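Local coordinates for guanine nucleotide exchange protein (Legionella pneumophila, PDB 1XSZ) that probably acts as a guanine nucleotide exchange factor for ADP-ribosylation factors, pairing a Sec7 domain with a C-terminal domain that caps its active site, at residues Leu164-Asn167 with Leu168-Gly171; Gly25-Lys28 with Ile29-Ile32. All blocks are in the same frame, centred on the assembly; numbering follows the deposited sequence.

Contact 1 (Leu164-Asn167 with Leu168-Gly171); sequences LKRN and LRGG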
ATOM      1  N   LEU A 164      -0.816  20.682  18.426  1.00 16.42           N
ATOM      2  CA  LEU A 164      -0.802  20.591  16.973  1.00 15.69           C
ATOM      3  C   LEU A 164      -0.052  21.788  16.388  1.00 16.01           C
ATOM      4  O   LEU A 164       0.793  21.631  15.511  1.00 15.71           O
ATOM      5  CB  LEU A 164      -2.231  20.561  16.415  1.00 15.73           C
ATOM      6  CG  LEU A 164      -2.325  20.511  14.884  1.00 15.06           C
ATOM      7  CD1 LEU A 164      -1.762  19.190  14.366  1.00 16.19           C
ATOM      8  CD2 LEU A 164      -3.776  20.677  14.451  1.00 15.69           C
ATOM      9  N   LYS A 165      -0.365  22.980  16.888  1.00 17.09           N
ATOM     10  CA  LYS A 165       0.280  24.195  16.405  1.00 18.17           C
ATOM     11  C   LYS A 165       1.781  24.184  16.674  1.00 17.86           C
ATOM     12  O   LYS A 165       2.569  24.579  15.818  1.00 19.87           O
ATOM     13  CB  LYS A 165      -0.373  25.427  17.044  1.00 19.39           C
ATOM     14  CG  LYS A 165      -1.805  25.652  16.569  1.00 21.95           C
ATOM     15  CD  LYS A 165      -2.423  26.936  17.120  1.00 24.44           C
ATOM     16  CE  LYS A 165      -2.688  26.850  18.612  1.00 27.74           C
ATOM     17  NZ  LYS A 165      -3.344  28.093  19.115  1.00 29.06           N
ATOM     18  N   ARG A 166       2.174  23.712  17.851  1.00 18.47           N
ATOM     19  CA  ARG A 166       3.589  23.663  18.199  1.00 20.70           C
ATOM     20  C   ARG A 166       4.359  22.700  17.303  1.00 19.91           C
ATOM     21  O   ARG A 166       5.436  23.025  16.796  1.00 20.68           O
ATOM     22  CB  ARG A 166       3.768  23.244  19.663  1.00 22.20           C
ATOM     23  CG  ARG A 166       5.229  23.139  20.082  1.00 26.96           C
ATOM     24  CD  ARG A 166       5.415  22.732  21.542  1.00 29.32           C
ATOM     25  NE  ARG A 166       4.961  21.372  21.824  1.00 32.29           N
ATOM     26  CZ  ARG A 166       3.762  21.065  22.305  1.00 34.14           C
ATOM     27  NH1 ARG A 166       2.882  22.024  22.564  1.00 35.32           N
ATOM     28  NH2 ARG A 166       3.442  19.797  22.533  1.00 33.60           N
ATOM     29  N   ASN A 167       3.799  21.514  17.096  1.00 18.69           N
ATOM     30  CA  ASN A 167       4.456  20.506  16.284  1.00 18.62           C
ATOM     31  C   ASN A 167       4.541  20.810  14.792  1.00 19.68           C
ATOM     32  O   ASN A 167       5.443  20.320  14.110  1.00 21.88           O
ATOM     33  CB  ASN A 167       3.786  19.150  16.520  1.00 19.21           C
ATOM     34  CG  ASN A 167       4.274  18.482  17.791  1.00 19.03           C
ATOM     35  OD1 ASN A 167       5.381  17.938  17.831  1.00 21.11           O
ATOM     36  ND2 ASN A 167       3.464  18.535  18.839  1.00 18.93           N
ATOM     37  N   LEU A 168       3.617  21.620  14.282  1.00 18.26           N
ATOM     38  CA  LEU A 168       3.634  21.956  12.863  1.00 17.91           C
ATOM     39  C   LEU A 168       4.356  23.254  12.536  1.00 18.83           C
ATOM     40  O   LEU A 168       4.339  23.701  11.389  1.00 18.12           O
ATOM     41  CB  LEU A 168       2.208  22.008  12.305  1.00 17.23           C
ATOM     42  CG  LEU A 168       1.511  20.652  12.162  1.00 17.20           C
ATOM     43  CD1 LEU A 168       0.154  20.840  11.503  1.00 18.93           C
ATOM     44  CD2 LEU A 168       2.368  19.717  11.327  1.00 23.08           C
ATOM     45  N   ARG A 169       4.993  23.859  13.535  1.00 20.02           N
ATOM     46  CA  ARG A 169       5.733  25.097  13.307  1.00 22.05           C
ATOM     47  C   ARG A 169       6.757  24.871  12.202  1.00 22.47           C
ATOM     48  O   ARG A 169       7.473  23.870  12.209  1.00 23.48           O
ATOM     49  CB  ARG A 169       6.464  25.532  14.579  1.00 24.73           C
ATOM     50  CG  ARG A 169       5.567  26.014  15.698  1.00 29.37           C
ATOM     51  CD  ARG A 169       6.390  26.324  16.938  1.00 33.04           C
ATOM     52  NE  ARG A 169       5.571  26.836  18.031  1.00 37.22           N
ATOM     53  CZ  ARG A 169       6.018  27.031  19.267  1.00 38.57           C
ATOM     54  NH1 ARG A 169       7.280  26.754  19.568  1.00 40.23           N
ATOM     55  NH2 ARG A 169       5.204  27.502  20.202  1.00 40.00           N
ATOM     56  N   GLY A 170       6.817  25.804  11.255  1.00 22.96           N
ATOM     57  CA  GLY A 170       7.760  25.696  10.156  1.00 22.79           C
ATOM     58  C   GLY A 170       7.408  24.638   9.130  1.00 22.90           C
ATOM     59  O   GLY A 170       8.182  24.381   8.210  1.00 24.63           O
ATOM     60  N   GLY A 171       6.233  24.029   9.276  1.00 21.95           N
ATOM     61  CA  GLY A 171       5.822  22.986   8.353  1.00 21.51           C
ATOM     62  C   GLY A 171       5.207  23.472   7.056  1.00 21.58           C
ATOM     63  O   GLY A 171       5.046  22.702   6.108  1.00 21.26           O
TER
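Leu164 and Leu168 turn their side chains by different first torsions and still meet: in Leu164 chi1 of 178° sets CG opposite the backbone N, whereas in Leu168 chi1 of -71° sets CG opposite the carbonyl carbon. Leu164 CD1 and Leu168 CD1 end 3.8 Å apart, one methyl of each leucine touching as the two side chains pass at a slant. The same turn of backbone is closed by a hydrogen bond from Leu168 N to Leu164 O at 3.1 Å, clearly bent at the hydrogen. Leu168 is where helical backbone angles are first abandoned, and the bond that follows is looser: Arg169 N reaches back to Arg166 O at 3.4 Å, a weak i to i-3 link. Over this end of the helix lies the Arg169 side chain, extended from CG to NE. Its methylene CG rests 3.2 Å from Arg166 O and 3.3 Å from Lys165 O, against two carbonyls of the final turn. Farther out, the Arg169 guanidinium receives Arg166 CG over the centre of one face, 4.0 Å above the plane, so aliphatic carbon meets the flat cation. Arg166 bends at its third torsion, and the two guanidinium planes stand 87° apart, their charged atoms not in contact. Beyond the helix, Leu168 to Gly171 form a type II beta turn, closed by Gly171 N to Leu168 O at 2.9 Å; Gly170 supplies the positive phi, and its N is hydrogen-bonded to Asp176. Within the Sec7 domain this is the C-terminal end of helix 161-167: Leu168 packs on Leu136, Leu137 and Gln140 of helix 131-149 and on Leu182 of helix 179-191, while Leu164 leans on Tyr186 of that last helix.

Contact 2 (Gly25-Lys28 with Ile29-Ile32); sequences GINK and IKEI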
ATOM      1  N   GLY A  25      -7.980  -6.489 -18.017  1.00 19.20           N
ATOM      2  CA  GLY A  25      -8.951  -5.420 -18.176  1.00 18.80           C
ATOM      3  C   GLY A  25      -8.252  -4.138 -18.601  1.00 19.14           C
ATOM      4  O   GLY A  25      -8.718  -3.422 -19.494  1.00 18.94           O
ATOM      5  N   ILE A  26      -7.127  -3.847 -17.958  1.00 18.25           N
ATOM      6  CA  ILE A  26      -6.348  -2.656 -18.276  1.00 19.02           C
ATOM      7  C   ILE A  26      -5.872  -2.736 -19.725  1.00 19.81           C
ATOM      8  O   ILE A  26      -5.971  -1.762 -20.474  1.00 18.94           O
ATOM      9  CB  ILE A  26      -5.123  -2.528 -17.332  1.00 18.31           C
ATOM     10  CG1 ILE A  26      -5.598  -2.278 -15.896  1.00 18.75           C
ATOM     11  CG2 ILE A  26      -4.199  -1.411 -17.808  1.00 19.20           C
ATOM     12  CD1 ILE A  26      -6.351  -0.968 -15.704  1.00 19.32           C
ATOM     13  N   ASN A  27      -5.365  -3.898 -20.122  1.00 21.21           N
ATOM     14  CA  ASN A  27      -4.887  -4.080 -21.487  1.00 22.06           C
ATOM     15  C   ASN A  27      -5.994  -3.870 -22.513  1.00 21.96           C
ATOM     16  O   ASN A  27      -5.754  -3.308 -23.583  1.00 22.05           O
ATOM     17  CB  ASN A  27      -4.268  -5.470 -21.656  1.00 23.91           C
ATOM     18  CG  ASN A  27      -2.890  -5.571 -21.024  1.00 26.41           C
ATOM     19  OD1 ASN A  27      -2.313  -6.654 -20.932  1.00 29.67           O
ATOM     20  ND2 ASN A  27      -2.354  -4.436 -20.591  1.00 29.05           N
ATOM     21  N   LYS A  28      -7.203  -4.320 -22.196  0.50 20.33           N
ATOM     22  CA  LYS A  28      -8.324  -4.153 -23.111  0.50 21.55           C
ATOM     23  C   LYS A  28      -8.631  -2.673 -23.312  0.50 21.25           C
ATOM     24  O   LYS A  28      -8.869  -2.227 -24.435  0.50 21.17           O
ATOM     25  CB  LYS A  28      -9.565  -4.877 -22.583  0.50 22.62           C
ATOM     26  CG  LYS A  28      -9.498  -6.389 -22.721  0.50 25.41           C
ATOM     27  CD  LYS A  28     -10.807  -7.040 -22.308  0.50 27.69           C
ATOM     28  CE  LYS A  28     -10.800  -8.531 -22.602  0.50 28.65           C
ATOM     29  NZ  LYS A  28      -9.690  -9.235 -21.903  0.50 29.97           N
ATOM     30  N   ILE A  29      -8.620  -1.912 -22.223  1.00 21.03           N
ATOM     31  CA  ILE A  29      -8.887  -0.481 -22.306  1.00 20.78           C
ATOM     32  C   ILE A  29      -7.814   0.170 -23.173  1.00 22.14           C
ATOM     33  O   ILE A  29      -8.118   0.984 -24.044  1.00 22.19           O
ATOM     34  CB  ILE A  29      -8.868   0.189 -20.913  1.00 19.40           C
ATOM     35  CG1 ILE A  29     -10.070  -0.284 -20.094  1.00 19.64           C
ATOM     36  CG2 ILE A  29      -8.891   1.713 -21.064  1.00 20.13           C
ATOM     37  CD1 ILE A  29     -10.050   0.186 -18.649  1.00 19.70           C
ATOM     38  N   LYS A  30      -6.560  -0.200 -22.935  1.00 22.18           N
ATOM     39  CA  LYS A  30      -5.445   0.352 -23.695  1.00 24.43           C
ATOM     40  C   LYS A  30      -5.544   0.012 -25.179  1.00 24.73           C
ATOM     41  O   LYS A  30      -5.201   0.831 -26.028  1.00 25.15           O
ATOM     42  CB  LYS A  30      -4.115  -0.150 -23.123  1.00 25.00           C
ATOM     43  CG  LYS A  30      -3.848   0.328 -21.700  1.00 26.72           C
ATOM     44  CD  LYS A  30      -2.573  -0.264 -21.115  1.00 28.27           C
ATOM     45  CE  LYS A  30      -1.335   0.201 -21.861  1.00 29.65           C
ATOM     46  NZ  LYS A  30      -0.095  -0.298 -21.206  1.00 30.73           N
ATOM     47  N   GLU A  31      -6.023  -1.187 -25.493  1.00 24.67           N
ATOM     48  CA  GLU A  31      -6.159  -1.593 -26.889  1.00 27.11           C
ATOM     49  C   GLU A  31      -7.216  -0.750 -27.593  1.00 27.04           C
ATOM     50  O   GLU A  31      -7.030  -0.332 -28.736  1.00 27.59           O
ATOM     51  CB  GLU A  31      -6.522  -3.076 -26.983  1.00 28.80           C
ATOM     52  CG  GLU A  31      -5.418  -4.005 -26.504  1.00 33.36           C
ATOM     53  CD  GLU A  31      -5.748  -5.467 -26.724  1.00 35.20           C
ATOM     54  OE1 GLU A  31      -6.762  -5.942 -26.170  1.00 37.10           O
ATOM     55  OE2 GLU A  31      -4.990  -6.141 -27.453  1.00 38.61           O
ATOM     56  N   ILE A  32      -8.326  -0.499 -26.907  1.00 26.28           N
ATOM     57  CA  ILE A  32      -9.401   0.306 -27.471  1.00 25.91           C
ATOM     58  C   ILE A  32      -8.926   1.741 -27.667  1.00 26.47           C
ATOM     59  O   ILE A  32      -9.214   2.362 -28.689  1.00 25.46           O
ATOM     60  CB  ILE A  32     -10.640   0.300 -26.554  1.00 26.00           C
ATOM     61  CG1 ILE A  32     -11.220  -1.115 -26.484  1.00 26.78           C
ATOM     62  CG2 ILE A  32     -11.684   1.287 -27.069  1.00 24.86           C
ATOM     63  CD1 ILE A  32     -12.384  -1.256 -25.527  1.00 27.71           C
TER
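Asn27 O accepts the shortest backbone bond between the two segments, from Glu31 N at 2.9 Å. The angle at its hydrogen is 147°, and the donor is tilted from the carbonyl plane. Against the same oxygen lies Glu31 CG, 3.0 Å away: a chi1 of -67° puts this methylene opposite the carbonyl carbon of Glu31 and back along the preceding turn. Three further i to i-4 bonds complete the alpha-helical ladder, Ile29 N to Gly25 O, Lys30 N to Ile26 O and Ile32 N to Lys28 O. Among the four, the Lys30 bond is straightest at 164° and lies in the carbonyl plane. The side chain of Lys30 follows its own N-H: CG sits 3.2 Å from Ile26 O, and CD slants across the methyl Ile26 CG2 at 3.9 Å. A bend at chi3 then takes the ammonium to Glu70, with which NZ forms a salt bridge. Ile26, Ile29 and Ile32 pack this interior of helix 22-35 against helices 5-9, 11-20 and 40-50 of the Sec7 domain, and Ile26 also touches Tyr328 in the C-terminal capping domain. Across the two segments the hydrogen bonds are thus all main-chain, while the charge of Lys30 is paired with Glu70 on helix 69-80, tying this helix to another by a salt bridge.

How the contacts relate
Contact 2 precedes contact 1 in the chain, and both belong to the Sec7 domain. Their centres are 46 Å apart, their nearest atoms about 34 Å, and they lie on opposite sides of the chain's centre, 24 Å from it for contact 2 and 27 Å for contact 1; neither can touch the other. Geometrically they form a pair of contrasts: 25-32 is the uninterrupted interior of helix 22-35, whereas 164-171 records a helix ending and passing into a turn. Each is partly buried, with leucine or isoleucine side chains meeting neighbouring helices. Contact 2 also meets the capping domain, through Ile26 and Tyr328, while the helices packed around contact 1 are those of the Sec7 domain.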